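Local coordinates for lasso peptide isopeptidase AtxE2 (Asticcacaulis excentricus, PDB 5TXE), which hydrolyses the isopeptide bond of the threaded lasso peptides astexin-2 and astexin-3, converting them to linear chains, at residues D450-L455 and A545-S550; P601-S606 and Y650-D655. The protein carries 1 engineered substitution. All coordinates share one frame; numbering follows the deposited sequence.

Interaction 1. Residues D450-L455 and A545-S550; sequences DENPIL and AAVTSS
Glu451 and Asn452 reach across to Ser549 and Val547 in the alpha/beta-hydrolase domain of this prolyl oligopeptidase relative. The segment 450-455 is a loop that turns into helix 454-459 after Pro453. The segment 545-550 is an inner strand of the central sheet and the turn that follows it. The contact is small and buried. Val547 and Ser549 point toward the loop, while Thr548 between them points away; the alternation of the strand carries on into the turn.

Glu451 bends at chi2 (-55°) and brings its carboxylate to the turn. OE1 touches CB of Ser549 at 3.6 Å, a van der Waals contact. The charge itself is met elsewhere: the same OE1 forms a salt bridge with Lys640. Ser549 carries OG between its backbone N and carbonyl carbon (chi1 71°). That leaves the methylene as its nearest point to the carboxylate, with OG 4.9 Å from OE1 of Glu451. Leu526 packs against both side chains.

Asn452 comes in with its amide oxygen foremost. OD1 stands 4.4 Å from CG1 of Val547, a loose contact with one of its two methyl groups.

Leu526 precedes Ala527, the engineered replacement of the nucleophilic serine. The side chain of Ser549 lies about 5 Å from that of Glu610 and about 6 Å from that of His638, both inferred charge-relay residues. The turn therefore borders the active site. On the far side of the strand, Thr548 packs on helix 528-539, and its OG1 donates to Ser550 O at 2.9 Å, in the carbonyl plane and on a lone pair.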
loop_
_atom_site.group_PDB
_atom_site.type_symbol
_atom_site.label_atom_id
_atom_site.label_comp_id
_atom_site.label_asym_id
_atom_site.label_seq_id
_atom_site.Cartn_x
_atom_site.Cartn_y
_atom_site.Cartn_z
ATOM N N ASP A 450 5.827 2.115 4.602
ATOM C CA ASP A 450 7.211 2.563 4.500
ATOM C C ASP A 450 7.686 3.359 5.729
ATOM O O ASP A 450 8.058 4.529 5.633
ATOM C CB ASP A 450 7.446 3.349 3.173
ATOM C CG ASP A 450 8.960 3.620 2.929
ATOM O OD1 ASP A 450 9.772 3.181 3.804
ATOM O OD2 ASP A 450 9.313 4.313 1.933
ATOM N N GLU A 451 7.665 2.702 6.885
ATOM C CA GLU A 451 7.945 3.349 8.162
ATOM C C GLU A 451 9.161 2.745 8.867
ATOM O O GLU A 451 9.724 3.373 9.766
ATOM C CB GLU A 451 6.827 3.024 9.156
ATOM C CG GLU A 451 5.702 3.949 9.392
ATOM C CD GLU A 451 6.047 5.391 9.811
ATOM O OE1 GLU A 451 5.902 5.824 11.039
ATOM O OE2 GLU A 451 6.313 6.098 8.815
ATOM N N ASN A 452 9.459 1.483 8.588
ATOM C CA ASN A 452 10.447 0.770 9.385
ATOM C C ASN A 452 11.492 0.183 8.484
ATOM O O ASN A 452 11.210 -0.775 7.774
ATOM C CB ASN A 452 9.771 -0.304 10.215
ATOM C CG ASN A 452 8.843 0.299 11.280
ATOM O OD1 ASN A 452 9.310 0.735 12.316
ATOM N ND2 ASN A 452 7.531 0.364 10.983
ATOM N N PRO A 453 12.701 0.740 8.509
ATOM C CA PRO A 453 13.664 0.552 7.403
ATOM C C PRO A 453 14.467 -0.787 7.464
ATOM O O PRO A 453 15.358 -0.965 8.313
ATOM C CB PRO A 453 14.584 1.745 7.575
ATOM C CG PRO A 453 14.591 1.980 9.015
ATOM C CD PRO A 453 13.237 1.636 9.538
ATOM N N ILE A 454 14.139 -1.707 6.586
ATOM C CA ILE A 454 14.495 -3.093 6.808
ATOM C C ILE A 454 15.977 -3.288 6.584
ATOM O O ILE A 454 16.685 -3.776 7.456
ATOM C CB ILE A 454 13.656 -3.984 5.878
ATOM C CG1 ILE A 454 12.258 -4.044 6.432
ATOM C CG2 ILE A 454 14.247 -5.405 5.798
ATOM C CD1 ILE A 454 11.261 -4.560 5.445
ATOM N N LEU A 455 16.465 -2.848 5.442
ATOM C CA LEU A 455 17.867 -3.075 5.146
ATOM C C LEU A 455 18.758 -2.271 6.066
ATOM O O LEU A 455 19.701 -2.816 6.596
ATOM C CB LEU A 455 18.147 -2.819 3.639
ATOM C CG LEU A 455 17.282 -3.654 2.637
ATOM C CD1 LEU A 455 17.624 -3.326 1.167
ATOM C CD2 LEU A 455 17.494 -5.139 2.878
ATOM N N ALA A 545 10.861 -4.283 23.123
ATOM C CA ALA A 545 10.711 -2.867 22.665
ATOM C C ALA A 545 9.785 -2.809 21.469
ATOM O O ALA A 545 9.639 -3.824 20.751
ATOM C CB ALA A 545 12.050 -2.263 22.344
ATOM N N ALA A 546 9.095 -1.685 21.307
ATOM C CA ALA A 546 8.174 -1.541 20.208
ATOM C C ALA A 546 8.120 -0.127 19.670
ATOM O O ALA A 546 8.461 0.833 20.387
ATOM C CB ALA A 546 6.811 -2.024 20.605
ATOM N N VAL A 547 7.739 -0.026 18.391
ATOM C CA VAL A 547 7.473 1.190 17.719
ATOM C C VAL A 547 6.166 1.024 16.980
ATOM O O VAL A 547 5.917 -0.026 16.408
ATOM C CB VAL A 547 8.567 1.536 16.725
ATOM C CG1 VAL A 547 8.215 2.831 15.991
ATOM C CG2 VAL A 547 9.896 1.720 17.463
ATOM N N THR A 548 5.298 2.044 17.033
ATOM C CA THR A 548 4.052 2.056 16.261
ATOM C C THR A 548 3.864 3.437 15.624
ATOM O O THR A 548 4.352 4.425 16.155
ATOM C CB THR A 548 2.862 1.655 17.139
ATOM O OG1 THR A 548 1.704 1.631 16.355
ATOM C CG2 THR A 548 2.557 2.659 18.246
ATOM N N SER A 549 3.175 3.524 14.515
ATOM C CA SER A 549 2.909 4.807 13.871
ATOM C C SER A 549 1.613 5.447 14.374
ATOM O O SER A 549 1.370 6.617 14.130
ATOM C CB SER A 549 2.757 4.613 12.400
ATOM O OG SER A 549 1.533 3.933 12.162
ATOM N N SER A 550 0.799 4.689 15.064
ATOM C CA SER A 550 -0.423 5.211 15.608
ATOM C C SER A 550 -0.844 4.492 16.896
ATOM O O SER A 550 -0.363 3.412 17.223
ATOM C CB SER A 550 -1.558 5.085 14.602
ATOM O OG SER A 550 -1.814 3.715 14.309
#

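Interaction 2. Residues P601-S606 and Y650-D655; sequences PLLIQS and YNRTID
The strand bearing Leu603 and Gln605 and the helix bearing Arg652 and Thr653 run antiparallel, at 177°, with their axes 10.3 Å apart. Leu603 and Gln605 both point from the strand toward the helix.

Arg652 and Gln605 carry most of the contact. The arginine chain runs extended through its first two torsions (chi1 -168°), which carries CG and CD past Leu603 and Gln605. CD2 of Leu603 meets CG of Arg652 at 4.1 Å, the two side chains crossing nearly at right angles. The bend at chi3 then turns the guanidinium so that Arg652 NH1 donates to Gln605 OE1 at 3.0 Å, with an N-H...O angle of 146°. The oxygen sits at the guanidinium edge, near its plane. The amide plane stands perpendicular to the guanidinium, and the donor is tilted from the carbonyl plane.

Gln605 is gripped at both ends of its amide. OE1 also bonds to Tyr633 OH, and NE2 donates to Val649 O in the preceding helix turn. NE2 also lies 2.9 Å from Thr653 OG1. A leucine in place of Gln605 would probably leave Arg652 NH1 without this acceptor and Val649 O without the amide donor.

The arrangement is helix-on-sheet packing of the alpha/beta-hydrolase fold: helix 643-662, which follows the loop of the inferred catalytic His638, covers a parallel strand of the central sheet.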
loop_
_atom_site.group_PDB
_atom_site.type_symbol
_atom_site.label_atom_id
_atom_site.label_comp_id
_atom_site.label_asym_id
_atom_site.label_seq_id
_atom_site.Cartn_x
_atom_site.Cartn_y
_atom_site.Cartn_z
ATOM N N PRO A 601 8.939 -0.789 26.520
ATOM C CA PRO A 601 9.190 0.515 25.906
ATOM C C PRO A 601 8.484 0.656 24.593
ATOM O O PRO A 601 8.608 -0.202 23.732
ATOM C CB PRO A 601 10.695 0.524 25.703
ATOM C CG PRO A 601 11.233 -0.395 26.767
ATOM C CD PRO A 601 10.211 -1.506 26.846
ATOM N N LEU A 602 7.737 1.745 24.439
ATOM C CA LEU A 602 6.971 1.989 23.229
ATOM C C LEU A 602 7.207 3.414 22.729
ATOM O O LEU A 602 7.027 4.414 23.481
ATOM C CB LEU A 602 5.521 1.835 23.559
ATOM C CG LEU A 602 4.552 2.173 22.437
ATOM C CD1 LEU A 602 4.752 1.246 21.261
ATOM C CD2 LEU A 602 3.111 2.124 22.903
ATOM N N LEU A 603 7.623 3.496 21.478
ATOM C CA LEU A 603 7.735 4.720 20.757
ATOM C C LEU A 603 6.606 4.856 19.765
ATOM O O LEU A 603 6.413 3.953 18.955
ATOM C CB LEU A 603 9.047 4.779 20.036
ATOM C CG LEU A 603 9.250 5.990 19.135
ATOM C CD1 LEU A 603 9.383 7.247 19.926
ATOM C CD2 LEU A 603 10.542 5.803 18.368
ATOM N N ILE A 604 5.878 5.985 19.804
ATOM C CA ILE A 604 4.806 6.251 18.827
ATOM C C ILE A 604 5.216 7.431 17.932
ATOM O O ILE A 604 5.470 8.543 18.426
ATOM C CB ILE A 604 3.473 6.590 19.535
ATOM C CG1 ILE A 604 3.106 5.501 20.566
ATOM C CG2 ILE A 604 2.328 6.735 18.577
ATOM C CD1 ILE A 604 2.160 5.989 21.651
ATOM N N GLN A 605 5.245 7.211 16.631
ATOM C CA GLN A 605 5.689 8.238 15.706
ATOM C C GLN A 605 4.493 8.568 14.876
ATOM O O GLN A 605 4.254 7.947 13.821
ATOM C CB GLN A 605 6.848 7.731 14.877
ATOM C CG GLN A 605 8.098 7.505 15.718
ATOM C CD GLN A 605 9.393 7.718 14.973
ATOM O OE1 GLN A 605 9.809 8.884 14.751
ATOM N NE2 GLN A 605 10.100 6.626 14.652
ATOM N N SER A 606 3.684 9.506 15.370
ATOM C CA SER A 606 2.361 9.738 14.805
ATOM C C SER A 606 2.272 10.957 13.900
ATOM O O SER A 606 2.899 11.970 14.153
ATOM C CB SER A 606 1.367 9.916 15.972
ATOM O OG SER A 606 0.037 10.041 15.532
ATOM N N TYR A 650 12.771 6.789 10.189
ATOM C CA TYR A 650 13.788 5.753 10.006
ATOM C C TYR A 650 14.867 5.858 11.062
ATOM O O TYR A 650 15.193 4.877 11.739
ATOM C CB TYR A 650 14.488 5.883 8.668
ATOM C CG TYR A 650 13.748 5.447 7.419
ATOM C CD1 TYR A 650 12.503 4.807 7.440
ATOM C CD2 TYR A 650 14.333 5.650 6.171
ATOM C CE1 TYR A 650 11.850 4.435 6.254
ATOM C CE2 TYR A 650 13.722 5.229 4.996
ATOM C CZ TYR A 650 12.500 4.611 5.035
ATOM O OH TYR A 650 11.997 4.202 3.846
ATOM N N ASN A 651 15.426 7.050 11.221
ATOM C CA ASN A 651 16.582 7.215 12.118
ATOM C C ASN A 651 16.236 7.072 13.579
ATOM O O ASN A 651 17.003 6.489 14.338
ATOM C CB ASN A 651 17.220 8.565 11.918
ATOM C CG ASN A 651 18.107 8.586 10.694
ATOM O OD1 ASN A 651 18.782 7.631 10.417
ATOM N ND2 ASN A 651 18.127 9.678 9.990
ATOM N N ARG A 652 15.082 7.589 13.991
ATOM C CA ARG A 652 14.724 7.462 15.361
ATOM C C ARG A 652 14.350 6.004 15.698
ATOM O O ARG A 652 14.519 5.547 16.829
ATOM C CB ARG A 652 13.579 8.416 15.685
ATOM C CG ARG A 652 13.334 8.538 17.182
ATOM C CD ARG A 652 12.148 9.474 17.450
ATOM N NE ARG A 652 12.494 10.896 17.342
ATOM C CZ ARG A 652 12.145 11.695 16.342
ATOM N NH1 ARG A 652 11.513 11.248 15.328
ATOM N NH2 ARG A 652 12.499 12.970 16.357
ATOM N N THR A 653 13.738 5.314 14.757
ATOM C CA THR A 653 13.361 3.972 15.014
ATOM C C THR A 653 14.612 3.068 15.142
ATOM O O THR A 653 14.665 2.222 16.020
ATOM C CB THR A 653 12.456 3.456 13.910
ATOM O OG1 THR A 653 11.165 3.988 14.140
ATOM C CG2 THR A 653 12.361 1.943 13.949
ATOM N N ILE A 654 15.632 3.302 14.314
ATOM C CA ILE A 654 16.910 2.600 14.478
ATOM C C ILE A 654 17.544 2.959 15.804
ATOM O O ILE A 654 17.998 2.076 16.534
ATOM C CB ILE A 654 17.859 2.895 13.331
ATOM C CG1 ILE A 654 17.338 2.227 12.088
ATOM C CG2 ILE A 654 19.255 2.364 13.587
ATOM C CD1 ILE A 654 17.993 2.715 10.817
ATOM N N ASP A 655 17.555 4.234 16.157
ATOM C CA ASP A 655 18.172 4.622 17.401
ATOM C C ASP A 655 17.445 3.947 18.568
ATOM O O ASP A 655 18.049 3.551 19.565
ATOM C CB ASP A 655 18.090 6.129 17.638
ATOM C CG ASP A 655 18.950 6.968 16.692
ATOM O OD1 ASP A 655 19.773 6.413 15.939
ATOM O OD2 ASP A 655 18.778 8.211 16.676
#

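Interactions 1 and 2 have centres about 7 Å apart and share one sheet. Strands 545-548 and 602-607 are parallel neighbours, joined for instance by Ala546 N to Pro601 O at 2.9 Å. Val547 CG1 packs on Leu603 O at 3.6 Å. Asn452 of interaction 1 also touches the helix of interaction 2, with OD1 3.7 Å from Thr653 CG2. Lys640 ties the two together: it pairs with the Glu451 carboxylate and bonds to the backbone oxygen of Gln605. Interaction 1 is the nearer to the charge-relay residues; in interaction 2 the Gln605 side chain is about 9 Å from that of Glu610.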